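Local coordinates for protein-glutamine gamma-glutamyltransferase (Pseudomonas aeruginosa PAO1, PDB 6G49) that catalyses transglutaminase cross-linking of protein glutamine and lysine side chains in vitro through its periplasmic domain and is critical for the bacterium's viability, at residues A[60-65]-A[153-158]; A[78-83]-A[87-92]; A[215-220]-A[244-249]; A[266-271]-A[310-315]. All coordinates share one frame; numbering follows the deposited sequence. Where two conformers were deposited one is given.

Interaction 1: A[60-65]-A[153-158]; sequences RFEGAL and FYRVSS. With PO4 (phosphate ion), chain H.
Glu62 and Arg155 meet over the top of an intervening strand. In the six-stranded antiparallel sheet, strand 107-113 runs between strands 55-61 and 152-158, so a single surface ion pair spans two strand spacings where the backbones themselves never meet. Glu62 OE2 forms a salt bridge of 3.2 Å with Arg155 NH2, at the edge of the guanidinium and near its plane. The fit is not coplanar: carboxylate and guanidinium planes are 55° apart, and the two side chains cross at about a right angle. Glu62, just past the end of its strand, extends straight beyond CG, whereas Arg155 folds at its third torsion (chi3 46°), and this bend brings its NH2 up to the glutamate. Glu62 also rests on Arg108 of the intervening strand, and Arg155 NH1 has a long, weak ion pair with Asp110 there.

On strand 55-61, Arg60 binds the carbonyl oxygens of Gly276 and Asn277 through NH2 and NE. Its NH2 also points at O1 of a phosphate that probably came from the crystallisation liquor; the modelled separation is too short for its detail to be trusted.

The salt bridge described belongs to one of two deposited Glu62 conformers. A solvent-exposed pair joined through one oxygen and one nitrogen, with the glutamate modelled in two positions, is consistent with a modest, adjustable electrostatic link rather than a rigid one.

Interaction 2: A[78-83]-A[87-92]; sequences MERFDG and AQAPQW
Arg80 lays its guanidinium against the chain at Ala89 and Pro90, while the preceding Glu79 reaches Gln91; the two neighbours diverge from a classic beta bulge in which both face Ala87. Backbone bonds set the bulge: Arg80 N to Ala87 O is 3.0 Å, Ala87 N to Arg80 O is 2.8 Å, and Glu79 N adds a weak bond to the same Ala87 O. With CG anti to its carbonyl carbon (chi1 -66°) and extended on to NE, Arg80 runs alongside Ala89 CB. One guanidinium face then lies over Ala89 CA, and Pro90 CD comes within 3.3 Å of Arg80 NH2. Gln91, in one of two deposited conformers, folds back at its second torsion (chi2 -65°), and NE2 donates a hydrogen bond to Glu79 OE1 (2.7 Å), meeting that oxygen on its syn side, 24° out of the carboxylate plane. A water accepts from Ala89 N at 2.9 Å and donates to Glu79 OE1; a second joins Glu79 OE2 to Gln91 OE1.

Arg175 of helix 170-175 and Arg262 form salt bridges with the Glu79 carboxylate, while Arg255 of helix 243-256 binds Glu79 O, so the bulge in hairpin 72-81/86-87 is tied to two helices and the neighbouring strand 261-265.

Interaction 3: A[215-220]-A[244-249]; sequences EPFAYT and AHYAGA
An aromatic contact with one hydrogen bond joins Tyr246, on helix 243-256, to Phe217, Ala218 and Tyr219 around the short strand 218-219, within the transglutaminase-like part of the chain. It illustrates how a single tyrosine can fasten a helix to a strand by its ring and its hydroxyl at once.

Tyr246 holds CG anti to its carbonyl carbon (chi1 -72°), and the ring stands off the helix with its hydroxyl at the strand. Tyr246 OH donates to Ala218 O at 2.6 Å. The oxygen lies in the plane of the tyrosine ring, at its edge, whereas the donor sits above the carbonyl plane, 72° out of it, and so does not follow a lone pair.

Phe217 and Tyr219 flank the ring. The Phe217 side chain slides past Tyr246 in the opposite direction, bringing Phe217 CD1 to 3.7 Å from Tyr246 CE2 and Phe217 CB to 3.2 Å from Tyr246 OH; the two ring planes are inclined at 62°, neither stacked nor perpendicular. Tyr246 CE1 lies at the edge of the Tyr219 ring, near its plane and 3.8 Å from Tyr219 CD1; these rings too are oblique. Phe212 and Phe234 meet Tyr246 edge-to-face and enlarge the cluster.

Strand 218-219 pairs in parallel with 240-241, which Phe242 alone separates from Cys243, the nucleophile by similarity, which begins the helix. The Tyr219 side chain comes to about 3 Å from that of Cys243 and also touches His287. A cysteine at the start of a helix packed beside a sheet that carries the histidine is the hallmark of the papain-like transglutaminase fold.

Interaction 4: A[266-271]-A[310-315]; sequences GYQGGE and PERIEQ
The backbone leaves strand 267-268 through Gln268 in an extended conformation and at once turns through two glycines, Gly269 with a positive phi (100°), while Arg312 and Ile313 face it from the helical turn 310-315. This is a buried strand-to-helix contact in the transglutaminase-like, papain-type fold, close to its probable catalytic centre.

Arg312 grips one backbone oxygen with two nitrogens: NH1 to Gln268 O is 3.0 Å and NH2 to Gln268 O is 3.3 Å. The oxygen lies in the guanidinium plane, met end-on by NH1 and NH2 together, but from the carbonyl's side the donors differ, NH1 tilted 16° from the carbonyl plane and NH2 well above it. Arg312 was deposited in two conformers, and the grip is that of one.

The Gln268 side chain bends at its second torsion (chi2 -69°), which turns its amide past the arginine and across Ile313. Ile313 CD1 touches Gln268 CD at 3.7 Å, at about a right angle to the glutamine chain. Ile313 also packs on Asp303 and His287, active-site residues by similarity, and Gln268 rests on His287, so both probably belong to the second shell around the triad. A water links the glutamine amide to the helix backbone, donating to Gln268 OE1 at 2.8 Å and to Ile313 O at 2.7 Å.

Overall arrangement
The first contact strand from the N terminus is 55-61, and interaction 1 closes its long loop on the six-stranded sheet, the closest ends of 60-65 and 153-158 being 88 residues apart. Within that loop lies interaction 2, a tight hairpin closure on the ten-stranded sheet. Interactions 3 and 4 follow in series: interaction 3 closes a short loop containing helix 230-238, and interaction 4 then closes a longer, strand-rich one. No pair crosses. Interactions 2 and 4 reach the same sheet, through strands 72-81 and 267-268, on opposite sides of the chain's centre. Interactions 3 and 4 approach within about 4 Å between nearest atoms, both beside the probable catalytic triad, whereas interaction 1 stays remote from it.

Interaction 1: A[60-65]-A[153-158]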
loop_
_atom_site.group_PDB
_atom_site.type_symbol
_atom_site.label_atom_id
_atom_site.label_comp_id
_atom_site.label_asym_id
_atom_site.label_seq_id
_atom_site.Cartn_x
_atom_site.Cartn_y
_atom_site.Cartn_z
ATOM N N ARG A 60 18.038 9.534 -4.008
ATOM C CA ARG A 60 18.874 10.567 -3.413
ATOM C C ARG A 60 17.972 11.777 -3.090
ATOM O O ARG A 60 17.346 12.313 -3.978
ATOM C CB ARG A 60 19.998 10.967 -4.366
ATOM C CG ARG A 60 21.229 11.542 -3.696
ATOM C CD ARG A 60 22.402 11.617 -4.668
ATOM N NE ARG A 60 23.405 10.574 -4.491
ATOM C CZ ARG A 60 23.945 9.882 -5.487
ATOM N NH1 ARG A 60 23.558 10.093 -6.728
ATOM N NH2 ARG A 60 24.865 8.970 -5.252
ATOM N N PHE A 61 17.913 12.189 -1.823
ATOM C CA PHE A 61 17.096 13.302 -1.413
ATOM C C PHE A 61 17.884 14.621 -1.533
ATOM O O PHE A 61 19.118 14.597 -1.321
ATOM C CB PHE A 61 16.659 13.097 0.039
ATOM C CG PHE A 61 15.470 12.158 0.158
ATOM C CD1 PHE A 61 15.633 10.796 0.288
ATOM C CD2 PHE A 61 14.197 12.690 0.092
ATOM C CE1 PHE A 61 14.509 9.972 0.382
ATOM C CE2 PHE A 61 13.076 11.876 0.216
ATOM C CZ PHE A 61 13.259 10.524 0.363
ATOM N N GLU A 62 17.191 15.725 -1.848
ATOM C CA GLU A 62 17.850 17.062 -1.844
ATOM C C GLU A 62 18.338 17.417 -0.434
ATOM O O GLU A 62 19.468 17.923 -0.277
ATOM C CB GLU A 62 16.908 18.093 -2.428
ATOM C CG GLU A 62 16.773 17.970 -3.927
ATOM C CD GLU A 62 16.227 19.200 -4.631
ATOM O OE1 GLU A 62 16.008 20.205 -3.941
ATOM O OE2 GLU A 62 15.999 19.122 -5.868
ATOM N N GLY A 63 17.509 17.190 0.577
ATOM C CA GLY A 63 17.881 17.458 1.983
ATOM C C GLY A 63 18.142 16.195 2.779
ATOM O O GLY A 63 18.652 15.207 2.231
ATOM N N ALA A 64 17.727 16.220 4.056
ATOM C CA ALA A 64 17.949 15.132 4.985
ATOM C C ALA A 64 17.015 13.975 4.595
ATOM O O ALA A 64 15.929 14.197 4.022
ATOM C CB ALA A 64 17.697 15.583 6.405
ATOM N N LEU A 65 17.482 12.759 4.858
ATOM C CA LEU A 65 16.690 11.589 4.618
ATOM C C LEU A 65 15.484 11.663 5.553
ATOM O O LEU A 65 15.676 11.854 6.753
ATOM C CB LEU A 65 17.568 10.383 4.949
ATOM C CG LEU A 65 16.974 9.025 4.605
ATOM C CD1 LEU A 65 16.795 8.903 3.100
ATOM C CD2 LEU A 65 17.855 7.908 5.133
ATOM N N PHE A 153 16.140 7.390 -14.902
ATOM C CA PHE A 153 16.321 8.465 -13.897
ATOM C C PHE A 153 15.120 9.401 -13.973
ATOM O O PHE A 153 14.650 9.805 -15.051
ATOM C CB PHE A 153 17.613 9.229 -14.242
ATOM C CG PHE A 153 17.908 10.352 -13.299
ATOM C CD1 PHE A 153 17.310 11.574 -13.483
ATOM C CD2 PHE A 153 18.847 10.190 -12.315
ATOM C CE1 PHE A 153 17.597 12.613 -12.633
ATOM C CE2 PHE A 153 19.178 11.264 -11.498
ATOM C CZ PHE A 153 18.482 12.428 -11.626
ATOM N N TYR A 154 14.603 9.815 -12.814
ATOM C CA TYR A 154 13.545 10.781 -12.790
ATOM C C TYR A 154 13.589 11.573 -11.500
ATOM O O TYR A 154 14.162 11.143 -10.499
ATOM C CB TYR A 154 12.156 10.154 -13.004
ATOM C CG TYR A 154 11.723 9.094 -12.028
ATOM C CD1 TYR A 154 12.041 7.780 -12.248
ATOM C CD2 TYR A 154 10.877 9.389 -10.959
ATOM C CE1 TYR A 154 11.652 6.794 -11.349
ATOM C CE2 TYR A 154 10.442 8.403 -10.083
ATOM C CZ TYR A 154 10.794 7.085 -10.299
ATOM O OH TYR A 154 10.421 6.058 -9.463
ATOM N N ARG A 155 13.033 12.775 -11.581
ATOM C CA ARG A 155 13.002 13.731 -10.488
ATOM C C ARG A 155 11.593 13.817 -9.951
ATOM O O ARG A 155 10.651 13.819 -10.705
ATOM C CB ARG A 155 13.511 15.088 -10.971
ATOM C CG ARG A 155 14.820 14.989 -11.737
ATOM C CD ARG A 155 15.413 16.357 -12.019
ATOM N NE ARG A 155 15.372 17.171 -10.820
ATOM C CZ ARG A 155 16.410 17.385 -10.022
ATOM N NH1 ARG A 155 17.597 16.865 -10.305
ATOM N NH2 ARG A 155 16.259 18.134 -8.942
ATOM N N VAL A 156 11.477 13.896 -8.636
ATOM C CA VAL A 156 10.179 13.850 -7.946
ATOM C C VAL A 156 10.072 14.996 -6.931
ATOM O O VAL A 156 11.039 15.261 -6.221
ATOM C CB VAL A 156 9.985 12.512 -7.221
ATOM C CG1 VAL A 156 8.584 12.398 -6.626
ATOM C CG2 VAL A 156 10.313 11.322 -8.146
ATOM N N SER A 157 8.833 15.486 -6.770
ATOM C CA SER A 157 8.373 16.243 -5.644
ATOM C C SER A 157 7.151 15.525 -5.058
ATOM O O SER A 157 6.233 15.221 -5.807
ATOM C CB SER A 157 7.961 17.651 -6.048
ATOM O OG SER A 157 9.108 18.427 -6.379
ATOM N N SER A 158 7.166 15.319 -3.751
ATOM C CA SER A 158 6.018 14.677 -3.050
ATOM C C SER A 158 5.526 15.594 -1.923
ATOM O O SER A 158 6.313 16.180 -1.191
ATOM C CB SER A 158 6.464 13.358 -2.498
ATOM O OG SER A 158 6.722 12.414 -3.528
HETATM P P PO4 H . 27.041 6.387 -7.084
HETATM O O1 PO4 H . 26.140 7.643 -6.842
HETATM O O2 PO4 H . 27.494 5.663 -5.829
HETATM O O3 PO4 H . 26.446 5.365 -8.049
HETATM O O4 PO4 H . 28.391 6.684 -7.733
#

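Interaction 2: A[78-83]-A[87-92]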
loop_
_atom_site.group_PDB
_atom_site.type_symbol
_atom_site.label_atom_id
_atom_site.label_comp_id
_atom_site.label_asym_id
_atom_site.label_seq_id
_atom_site.Cartn_x
_atom_site.Cartn_y
_atom_site.Cartn_z
ATOM N N MET A 78 -4.567 -1.541 -5.619
ATOM C CA MET A 78 -5.349 -2.693 -6.041
ATOM C C MET A 78 -6.741 -2.553 -5.419
ATOM O O MET A 78 -6.890 -2.625 -4.208
ATOM C CB MET A 78 -4.636 -3.964 -5.590
ATOM C CG MET A 78 -3.266 -4.103 -6.282
ATOM S SD MET A 78 -2.463 -5.657 -5.816
ATOM C CE MET A 78 -0.863 -5.349 -6.546
ATOM N N GLU A 79 -7.728 -2.332 -6.291
ATOM C CA GLU A 79 -9.086 -2.021 -5.893
ATOM C C GLU A 79 -10.057 -3.166 -6.101
ATOM O O GLU A 79 -11.237 -3.002 -5.710
ATOM C CB GLU A 79 -9.554 -0.778 -6.655
ATOM C CG GLU A 79 -8.879 0.499 -6.192
ATOM C CD GLU A 79 -9.067 1.687 -7.122
ATOM O OE1 GLU A 79 -8.712 1.538 -8.277
ATOM O OE2 GLU A 79 -9.558 2.725 -6.629
ATOM N N ARG A 80 -9.668 -4.242 -6.742
ATOM C CA ARG A 80 -10.573 -5.356 -7.053
ATOM C C ARG A 80 -10.152 -6.554 -6.205
ATOM O O ARG A 80 -8.987 -6.886 -6.173
ATOM C CB ARG A 80 -10.434 -5.778 -8.511
ATOM C CG ARG A 80 -10.918 -4.675 -9.431
ATOM C CD ARG A 80 -10.782 -5.120 -10.856
ATOM N NE ARG A 80 -11.569 -4.260 -11.699
ATOM C CZ ARG A 80 -11.401 -4.163 -13.015
ATOM N NH1 ARG A 80 -10.432 -4.853 -13.597
ATOM N NH2 ARG A 80 -12.196 -3.366 -13.717
ATOM N N PHE A 81 -11.097 -7.136 -5.486
ATOM C CA PHE A 81 -10.826 -8.353 -4.742
ATOM C C PHE A 81 -11.753 -9.459 -5.205
ATOM O O PHE A 81 -12.972 -9.283 -5.096
ATOM C CB PHE A 81 -11.033 -8.145 -3.250
ATOM C CG PHE A 81 -10.710 -9.368 -2.438
ATOM C CD1 PHE A 81 -9.436 -9.920 -2.486
ATOM C CD2 PHE A 81 -11.683 -9.958 -1.647
ATOM C CE1 PHE A 81 -9.138 -11.072 -1.772
ATOM C CE2 PHE A 81 -11.381 -11.094 -0.919
ATOM C CZ PHE A 81 -10.092 -11.600 -0.929
ATOM N N ASP A 82 -11.202 -10.605 -5.640
ATOM C CA ASP A 82 -12.034 -11.688 -6.252
ATOM C C ASP A 82 -12.227 -12.857 -5.306
ATOM O O ASP A 82 -12.756 -13.865 -5.723
ATOM C CB ASP A 82 -11.475 -12.158 -7.590
ATOM C CG ASP A 82 -10.177 -12.928 -7.491
ATOM O OD1 ASP A 82 -9.714 -13.147 -6.378
ATOM O OD2 ASP A 82 -9.682 -13.308 -8.545
ATOM N N GLY A 83 -11.841 -12.695 -4.043
ATOM C CA GLY A 83 -11.911 -13.744 -3.056
ATOM C C GLY A 83 -10.580 -14.455 -2.852
ATOM O O GLY A 83 -10.440 -15.172 -1.852
ATOM N N ALA A 87 -6.354 -6.891 -7.161
ATOM C CA ALA A 87 -5.867 -6.537 -8.490
ATOM C C ALA A 87 -6.158 -5.086 -8.846
ATOM O O ALA A 87 -7.137 -4.480 -8.379
ATOM C CB ALA A 87 -6.470 -7.424 -9.568
ATOM N N GLN A 88 -5.271 -4.568 -9.669
ATOM C CA GLN A 88 -5.411 -3.205 -10.231
ATOM C C GLN A 88 -6.675 -3.143 -11.111
ATOM O O GLN A 88 -6.929 -4.083 -11.896
ATOM C CB GLN A 88 -4.190 -2.852 -11.104
ATOM C CG GLN A 88 -4.179 -1.468 -11.671
ATOM C CD GLN A 88 -2.912 -1.187 -12.455
ATOM O OE1 GLN A 88 -2.538 -1.954 -13.355
ATOM N NE2 GLN A 88 -2.236 -0.142 -12.013
ATOM N N ALA A 89 -7.362 -2.025 -10.974
ATOM C CA ALA A 89 -8.492 -1.624 -11.873
ATOM C C ALA A 89 -7.974 -0.598 -12.866
ATOM O O ALA A 89 -7.037 0.127 -12.619
ATOM C CB ALA A 89 -9.622 -1.114 -11.051
ATOM N N PRO A 90 -8.674 -0.381 -13.990
ATOM C CA PRO A 90 -8.363 0.778 -14.833
ATOM C C PRO A 90 -8.560 2.118 -14.133
ATOM O O PRO A 90 -9.463 2.269 -13.328
ATOM C CB PRO A 90 -9.332 0.626 -16.003
ATOM C CG PRO A 90 -9.824 -0.783 -15.938
ATOM C CD PRO A 90 -9.753 -1.233 -14.479
ATOM N N GLN A 91 -7.757 3.143 -14.491
ATOM C CA GLN A 91 -7.795 4.462 -13.820
ATOM C C GLN A 91 -8.025 5.560 -14.878
ATOM O O GLN A 91 -7.852 5.304 -16.094
ATOM C CB GLN A 91 -6.484 4.772 -13.067
ATOM C CG GLN A 91 -6.063 3.711 -12.028
ATOM C CD GLN A 91 -7.038 3.607 -10.871
ATOM O OE1 GLN A 91 -7.647 4.587 -10.450
ATOM N NE2 GLN A 91 -7.253 2.387 -10.400
ATOM N N TRP A 92 -8.311 6.776 -14.401
ATOM C CA TRP A 92 -8.363 7.990 -15.233
ATOM C C TRP A 92 -7.409 9.007 -14.589
ATOM O O TRP A 92 -6.682 8.670 -13.683
ATOM C CB TRP A 92 -9.804 8.513 -15.394
ATOM C CG TRP A 92 -10.608 8.637 -14.129
ATOM C CD1 TRP A 92 -10.731 9.753 -13.339
ATOM C CD2 TRP A 92 -11.459 7.638 -13.523
ATOM N NE1 TRP A 92 -11.588 9.514 -12.296
ATOM C CE2 TRP A 92 -12.025 8.221 -12.361
ATOM C CE3 TRP A 92 -11.766 6.300 -13.821
ATOM C CZ2 TRP A 92 -12.878 7.512 -11.511
ATOM C CZ3 TRP A 92 -12.621 5.609 -12.986
ATOM C CH2 TRP A 92 -13.163 6.209 -11.852
HETATM O O HOH W 1 -6.790 -0.407 -8.666
HETATM O O HOH W 2 -9.703 4.525 -8.604
#

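Interaction 3: A[215-220]-A[244-249]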
loop_
_atom_site.group_PDB
_atom_site.type_symbol
_atom_site.label_atom_id
_atom_site.label_comp_id
_atom_site.label_asym_id
_atom_site.label_seq_id
_atom_site.Cartn_x
_atom_site.Cartn_y
_atom_site.Cartn_z
ATOM N N GLU A 215 -3.911 -9.530 19.546
ATOM C CA GLU A 215 -4.023 -10.936 19.279
ATOM C C GLU A 215 -2.668 -11.434 18.840
ATOM O O GLU A 215 -1.833 -10.621 18.443
ATOM C CB GLU A 215 -5.136 -11.223 18.280
ATOM C CG GLU A 215 -6.479 -10.786 18.793
ATOM C CD GLU A 215 -7.559 -10.898 17.739
ATOM O OE1 GLU A 215 -7.377 -11.722 16.799
ATOM O OE2 GLU A 215 -8.564 -10.165 17.841
ATOM N N PRO A 216 -2.424 -12.756 18.956
ATOM C CA PRO A 216 -1.100 -13.316 18.710
ATOM C C PRO A 216 -0.793 -13.529 17.216
ATOM O O PRO A 216 -0.456 -14.625 16.767
ATOM C CB PRO A 216 -1.153 -14.624 19.516
ATOM C CG PRO A 216 -2.598 -15.041 19.407
ATOM C CD PRO A 216 -3.377 -13.753 19.473
ATOM N N PHE A 217 -0.804 -12.404 16.490
ATOM C CA PHE A 217 -0.459 -12.416 15.062
ATOM C C PHE A 217 1.054 -12.524 14.909
ATOM O O PHE A 217 1.860 -11.922 15.642
ATOM C CB PHE A 217 -1.007 -11.131 14.417
ATOM C CG PHE A 217 -2.471 -11.198 14.077
ATOM C CD1 PHE A 217 -2.882 -11.730 12.848
ATOM C CD2 PHE A 217 -3.435 -10.716 14.937
ATOM C CE1 PHE A 217 -4.224 -11.817 12.524
ATOM C CE2 PHE A 217 -4.773 -10.822 14.630
ATOM C CZ PHE A 217 -5.169 -11.379 13.410
ATOM N N ALA A 218 1.440 -13.258 13.887
ATOM C CA ALA A 218 2.773 -13.477 13.437
ATOM C C ALA A 218 2.960 -12.819 12.073
ATOM O O ALA A 218 2.092 -12.959 11.142
ATOM C CB ALA A 218 3.075 -14.957 13.355
ATOM N N TYR A 219 4.130 -12.207 11.907
ATOM C CA TYR A 219 4.589 -11.600 10.661
ATOM C C TYR A 219 5.723 -12.512 10.181
ATOM O O TYR A 219 6.749 -12.597 10.817
ATOM C CB TYR A 219 5.105 -10.194 10.888
ATOM C CG TYR A 219 5.198 -9.412 9.611
ATOM C CD1 TYR A 219 4.067 -9.152 8.878
ATOM C CD2 TYR A 219 6.408 -8.954 9.132
ATOM C CE1 TYR A 219 4.127 -8.452 7.705
ATOM C CE2 TYR A 219 6.479 -8.247 7.952
ATOM C CZ TYR A 219 5.325 -7.999 7.248
ATOM O OH TYR A 219 5.349 -7.301 6.074
ATOM N N THR A 220 5.529 -13.186 9.058
ATOM C CA THR A 220 6.479 -14.209 8.577
ATOM C C THR A 220 6.535 -14.194 7.034
ATOM O O THR A 220 5.523 -14.015 6.363
ATOM C CB THR A 220 6.088 -15.585 9.139
ATOM O OG1 THR A 220 6.941 -16.589 8.581
ATOM C CG2 THR A 220 4.670 -15.996 8.830
ATOM N N ALA A 244 0.722 -8.748 2.639
ATOM C CA ALA A 244 -0.524 -8.831 1.813
ATOM C C ALA A 244 -1.680 -9.476 2.597
ATOM O O ALA A 244 -2.835 -9.111 2.405
ATOM C CB ALA A 244 -0.319 -9.612 0.578
ATOM N N HIS A 245 -1.389 -10.429 3.495
ATOM C CA HIS A 245 -2.409 -10.967 4.389
ATOM C C HIS A 245 -3.031 -9.846 5.208
ATOM O O HIS A 245 -4.288 -9.733 5.338
ATOM C CB HIS A 245 -1.853 -12.052 5.353
ATOM C CG HIS A 245 -1.360 -13.263 4.671
ATOM N ND1 HIS A 245 -0.147 -13.313 4.035
ATOM C CD2 HIS A 245 -1.940 -14.470 4.540
ATOM C CE1 HIS A 245 0.006 -14.523 3.528
ATOM N NE2 HIS A 245 -1.067 -15.263 3.841
ATOM N N TYR A 246 -2.222 -8.996 5.853
ATOM C CA TYR A 246 -2.695 -7.999 6.755
ATOM C C TYR A 246 -3.439 -6.892 5.987
ATOM O O TYR A 246 -4.502 -6.481 6.359
ATOM C CB TYR A 246 -1.549 -7.360 7.562
ATOM C CG TYR A 246 -1.002 -8.320 8.598
ATOM C CD1 TYR A 246 0.007 -9.217 8.292
ATOM C CD2 TYR A 246 -1.551 -8.349 9.858
ATOM C CE1 TYR A 246 0.423 -10.176 9.194
ATOM C CE2 TYR A 246 -1.116 -9.284 10.777
ATOM C CZ TYR A 246 -0.132 -10.179 10.463
ATOM O OH TYR A 246 0.263 -11.087 11.431
ATOM N N ALA A 247 -2.820 -6.425 4.898
ATOM C CA ALA A 247 -3.412 -5.326 4.121
ATOM C C ALA A 247 -4.746 -5.773 3.490
ATOM O O ALA A 247 -5.717 -5.032 3.547
ATOM C CB ALA A 247 -2.467 -4.830 3.051
ATOM N N GLY A 248 -4.735 -6.940 2.865
ATOM C CA GLY A 248 -5.930 -7.489 2.194
ATOM C C GLY A 248 -7.016 -7.760 3.178
ATOM O O GLY A 248 -8.188 -7.367 2.974
ATOM N N ALA A 249 -6.673 -8.332 4.343
ATOM C CA ALA A 249 -7.727 -8.611 5.324
ATOM C C ALA A 249 -8.298 -7.342 5.915
ATOM O O ALA A 249 -9.540 -7.207 6.092
ATOM C CB ALA A 249 -7.252 -9.509 6.439
#

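Interaction 4: A[266-271]-A[310-315]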
loop_
_atom_site.group_PDB
_atom_site.type_symbol
_atom_site.label_atom_id
_atom_site.label_comp_id
_atom_site.label_asym_id
_atom_site.label_seq_id
_atom_site.Cartn_x
_atom_site.Cartn_y
_atom_site.Cartn_z
ATOM N N GLY A 266 3.701 -1.341 -2.978
ATOM C CA GLY A 266 4.949 -0.628 -3.291
ATOM C C GLY A 266 6.077 -1.195 -2.477
ATOM O O GLY A 266 6.228 -2.396 -2.393
ATOM N N TYR A 267 6.865 -0.307 -1.875
ATOM C CA TYR A 267 8.002 -0.701 -1.076
ATOM C C TYR A 267 7.973 0.144 0.197
ATOM O O TYR A 267 7.421 1.251 0.169
ATOM C CB TYR A 267 9.315 -0.446 -1.829
ATOM C CG TYR A 267 9.451 -1.247 -3.090
ATOM C CD1 TYR A 267 8.856 -0.840 -4.276
ATOM C CD2 TYR A 267 10.065 -2.489 -3.042
ATOM C CE1 TYR A 267 8.918 -1.628 -5.424
ATOM C CE2 TYR A 267 10.121 -3.289 -4.177
ATOM C CZ TYR A 267 9.527 -2.862 -5.348
ATOM O OH TYR A 267 9.605 -3.659 -6.450
ATOM N N GLN A 268 8.589 -0.362 1.267
ATOM C CA GLN A 268 8.690 0.432 2.485
ATOM C C GLN A 268 10.147 0.353 2.954
ATOM O O GLN A 268 10.610 -0.745 3.196
ATOM C CB GLN A 268 7.703 -0.018 3.556
ATOM C CG GLN A 268 7.451 1.015 4.625
ATOM C CD GLN A 268 8.594 1.309 5.564
ATOM O OE1 GLN A 268 9.361 0.430 5.878
ATOM N NE2 GLN A 268 8.632 2.543 6.061
ATOM N N GLY A 269 10.717 1.538 3.175
ATOM C CA GLY A 269 12.021 1.633 3.811
ATOM C C GLY A 269 13.111 1.845 2.789
ATOM O O GLY A 269 13.054 2.690 1.928
ATOM N N GLY A 270 14.188 1.100 2.981
ATOM C CA GLY A 270 15.359 1.210 2.143
ATOM C C GLY A 270 16.628 1.057 2.965
ATOM O O GLY A 270 16.602 1.081 4.177
ATOM N N GLU A 271 17.744 0.903 2.275
ATOM C CA GLU A 271 19.036 0.697 2.895
ATOM C C GLU A 271 19.982 1.843 2.537
ATOM O O GLU A 271 20.218 2.106 1.387
ATOM C CB GLU A 271 19.594 -0.622 2.380
ATOM C CG GLU A 271 18.731 -1.853 2.678
ATOM C CD GLU A 271 17.455 -1.985 1.840
ATOM O OE1 GLU A 271 17.519 -2.084 0.616
ATOM O OE2 GLU A 271 16.368 -2.025 2.425
ATOM N N PRO A 310 6.378 -3.755 14.274
ATOM C CA PRO A 310 6.828 -2.380 14.212
ATOM C C PRO A 310 8.314 -2.235 13.860
ATOM O O PRO A 310 8.665 -1.279 13.187
ATOM C CB PRO A 310 6.506 -1.816 15.634
ATOM C CG PRO A 310 6.410 -3.080 16.500
ATOM C CD PRO A 310 5.806 -4.110 15.585
ATOM N N GLU A 311 9.136 -3.184 14.302
ATOM C CA GLU A 311 10.558 -3.213 13.997
ATOM C C GLU A 311 10.818 -3.244 12.476
ATOM O O GLU A 311 11.783 -2.689 12.032
ATOM C CB GLU A 311 11.236 -4.363 14.775
ATOM C CG GLU A 311 10.821 -5.793 14.378
ATOM C CD GLU A 311 9.493 -6.391 14.887
ATOM O OE1 GLU A 311 8.693 -5.671 15.572
ATOM O OE2 GLU A 311 9.266 -7.595 14.600
ATOM N N ARG A 312 9.983 -3.942 11.724
ATOM C CA ARG A 312 10.044 -4.003 10.249
ATOM C C ARG A 312 10.013 -2.582 9.682
ATOM O O ARG A 312 10.742 -2.200 8.788
ATOM C CB ARG A 312 8.837 -4.765 9.697
ATOM C CG ARG A 312 8.429 -4.373 8.269
ATOM C CD ARG A 312 9.397 -4.930 7.279
ATOM N NE ARG A 312 9.003 -4.511 5.914
ATOM C CZ ARG A 312 9.496 -3.463 5.241
ATOM N NH1 ARG A 312 9.405 -3.414 3.903
ATOM N NH2 ARG A 312 10.091 -2.479 5.912
ATOM N N ILE A 313 9.095 -1.761 10.223
ATOM C CA ILE A 313 8.938 -0.428 9.741
ATOM C C ILE A 313 10.073 0.473 10.229
ATOM O O ILE A 313 10.596 1.310 9.476
ATOM C CB ILE A 313 7.514 0.096 10.079
ATOM C CG1 ILE A 313 6.417 -0.740 9.414
ATOM C CG2 ILE A 313 7.368 1.559 9.722
ATOM C CD1 ILE A 313 6.470 -0.697 7.883
ATOM N N GLU A 314 10.457 0.310 11.500
ATOM C CA GLU A 314 11.374 1.241 12.102
ATOM C C GLU A 314 12.822 0.886 11.726
ATOM O O GLU A 314 13.616 1.788 11.677
ATOM C CB GLU A 314 11.228 1.206 13.622
ATOM C CG GLU A 314 9.901 1.776 14.111
ATOM C CD GLU A 314 9.550 3.201 13.688
ATOM O OE1 GLU A 314 10.464 3.987 13.304
ATOM O OE2 GLU A 314 8.335 3.532 13.719
ATOM N N GLN A 315 13.088 -0.393 11.412
ATOM C CA GLN A 315 14.490 -0.942 11.192
ATOM C C GLN A 315 14.710 -1.388 9.738
ATOM O O GLN A 315 15.845 -1.492 9.305
ATOM C CB GLN A 315 14.748 -2.210 12.018
ATOM C CG GLN A 315 14.613 -2.024 13.529
ATOM C CD GLN A 315 14.881 -3.290 14.321
ATOM O OE1 GLN A 315 14.999 -4.419 13.797
ATOM N NE2 GLN A 315 15.025 -3.098 15.618
HETATM O O HOH W 3 11.806 0.762 7.123
#